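Local coordinates for protein NAD(P)H-flavin oxidoreductase (Agrobacterium tumefaciens str. C58, PDB 2FRE) that binds FMN as a two-chain assembly and, as a member of the nitroreductase family, probably uses NAD(P)H to reduce flavin or other acceptors, at residues I138-I143 with K154-G158. Residues are numbered along the deposited sequence; the frame is centred on the assembly and turned at random.
Sequences IFKDRI and KVEAG
The loop entering helix 140-146 and the helix's first turn pack on strand 153-162, burying 284 Å² in total. I138 is still extended (phi/psi -145/157); its CA lies 7.0 Å from that of G158. With chi1 p and chi2 t, its CD1 reaches V155 CG1 (3.9 Å) and the backbone N of G158 (3.7 Å). F139 holds the N-cap position; I143 N donates to F139 O (2.9 Å). K140 CA is 6.1 Å from V155 CA, and the side chain runs out fully extended (m, then t throughout). Its NZ donates to V155 O (3.0 Å) and to a water (2.5 Å) that in turn donates to E156 O (2.6 Å). I143, one turn on, places CG2 3.9 Å from V155 CG2. E156 (phi/psi -87/-52) and A157 form a classic beta bulge opposite V91, their CBs pointing away from the helix; the side chain of A157 is about 4 Å from a bound FMN. K154 NZ also donates to V155 O (3.1 Å) and forms a salt bridge with E156 OE1 (3.5 Å); E156 OE2 is hydrogen-bonded to S93 OG and S111 OG. K140 NZ and K154 NZ lie 3.1 Å apart, both donors, not hydrogen-bonded to each other. Two like charges thus meet at one carbonyl dipole beside the apolar packing of I138 and I143 on V155; E156 partly offsets K154, so the proximity is tolerated, not attractive.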
loop_
_atom_site.group_PDB
_atom_site.type_symbol
_atom_site.label_atom_id
_atom_site.label_comp_id
_atom_site.label_asym_id
_atom_site.label_seq_id
_atom_site.Cartn_x
_atom_site.Cartn_y
_atom_site.Cartn_z
ATOM N N ILE A 138 8.113 10.556 14.143
ATOM C CA ILE A 138 7.002 10.716 15.071
ATOM C C ILE A 138 7.333 9.986 16.362
ATOM O O ILE A 138 8.144 9.062 16.356
ATOM C CB ILE A 138 5.696 10.120 14.488
ATOM C CG1 ILE A 138 5.803 8.601 14.297
ATOM C CG2 ILE A 138 5.332 10.767 13.148
ATOM C CD1 ILE A 138 4.571 8.010 13.659
ATOM N N PHE A 139 6.694 10.384 17.463
ATOM C CA PHE A 139 6.950 9.759 18.760
ATOM C C PHE A 139 5.944 8.619 18.977
ATOM O O PHE A 139 4.864 8.843 19.516
ATOM C CB PHE A 139 6.834 10.807 19.880
ATOM C CG PHE A 139 7.811 11.950 19.774
ATOM C CD1 PHE A 139 9.145 11.780 20.107
ATOM C CD2 PHE A 139 7.384 13.210 19.410
ATOM C CE1 PHE A 139 10.034 12.834 20.042
ATOM C CE2 PHE A 139 8.262 14.263 19.325
ATOM C CZ PHE A 139 9.591 14.078 19.653
ATOM N N LYS A 140 6.291 7.401 18.555
ATOM C CA LYS A 140 5.330 6.287 18.534
ATOM C C LYS A 140 4.811 5.886 19.924
ATOM O O LYS A 140 3.625 5.604 20.084
ATOM C CB LYS A 140 5.922 5.037 17.852
ATOM C CG LYS A 140 6.074 5.127 16.339
ATOM C CD LYS A 140 6.563 3.768 15.803
ATOM C CE LYS A 140 6.694 3.718 14.279
ATOM N NZ LYS A 140 6.845 2.280 13.744
ATOM N N ASP A 141 5.699 5.834 20.912
ATOM C CA ASP A 141 5.296 5.490 22.270
ATOM C C ASP A 141 4.389 6.557 22.870
ATOM O O ASP A 141 3.411 6.226 23.529
ATOM C CB ASP A 141 6.516 5.243 23.156
ATOM C CG ASP A 141 7.229 3.949 22.814
ATOM O OD1 ASP A 141 6.646 3.107 22.111
ATOM O OD2 ASP A 141 8.373 3.757 23.264
ATOM N N ARG A 142 4.692 7.832 22.627
ATOM C CA ARG A 142 3.818 8.920 23.087
ATOM C C ARG A 142 2.469 8.880 22.365
ATOM O O ARG A 142 1.434 9.171 22.966
ATOM C CB ARG A 142 4.448 10.301 22.860
ATOM C CG ARG A 142 5.816 10.511 23.480
ATOM C CD ARG A 142 6.253 11.964 23.320
ATOM N NE ARG A 142 7.680 12.125 23.590
ATOM C CZ ARG A 142 8.375 13.232 23.344
ATOM N NH1 ARG A 142 7.785 14.295 22.834
ATOM N NH2 ARG A 142 9.676 13.278 23.613
ATOM N N ILE A 143 2.477 8.553 21.075
ATOM C CA ILE A 143 1.224 8.378 20.334
ATOM C C ILE A 143 0.342 7.305 20.981
ATOM O O ILE A 143 -0.859 7.511 21.198
ATOM C CB ILE A 143 1.492 8.052 18.818
ATOM C CG1 ILE A 143 2.054 9.298 18.120
ATOM C CG2 ILE A 143 0.227 7.582 18.117
ATOM C CD1 ILE A 143 2.882 8.986 16.887
ATOM N N LYS A 154 -0.088 -1.448 16.478
ATOM C CA LYS A 154 1.173 -0.831 16.102
ATOM C C LYS A 154 0.947 0.499 15.362
ATOM O O LYS A 154 0.072 0.599 14.493
ATOM C CB LYS A 154 1.951 -1.804 15.215
ATOM C CG LYS A 154 3.164 -1.225 14.544
ATOM C CD LYS A 154 3.970 -2.276 13.812
ATOM C CE LYS A 154 4.904 -1.691 12.782
ATOM N NZ LYS A 154 5.239 -0.266 13.050
ATOM N N VAL A 155 1.748 1.505 15.710
ATOM C CA VAL A 155 1.764 2.771 14.994
ATOM C C VAL A 155 2.667 2.592 13.767
ATOM O O VAL A 155 3.856 2.336 13.898
ATOM C CB VAL A 155 2.277 3.932 15.883
ATOM C CG1 VAL A 155 2.250 5.249 15.109
ATOM C CG2 VAL A 155 1.439 4.040 17.168
ATOM N N GLU A 156 2.083 2.681 12.588
ATOM C CA GLU A 156 2.808 2.519 11.342
ATOM C C GLU A 156 3.400 3.831 10.877
ATOM O O GLU A 156 4.586 3.891 10.562
ATOM C CB GLU A 156 1.875 1.990 10.242
ATOM C CG GLU A 156 1.239 0.625 10.553
ATOM C CD GLU A 156 2.244 -0.505 10.584
ATOM O OE1 GLU A 156 3.389 -0.300 10.126
ATOM O OE2 GLU A 156 1.892 -1.609 11.040
ATOM N N ALA A 157 2.574 4.875 10.799
ATOM C CA ALA A 157 3.022 6.160 10.270
ATOM C C ALA A 157 2.060 7.302 10.597
ATOM O O ALA A 157 0.882 7.080 10.855
ATOM C CB ALA A 157 3.216 6.060 8.760
ATOM N N GLY A 158 2.580 8.526 10.614
ATOM C CA GLY A 158 1.728 9.705 10.634
ATOM C C GLY A 158 1.442 10.138 9.205
ATOM O O GLY A 158 2.182 9.792 8.293
HETATM O O HOH W 1 6.602 2.386 11.303
#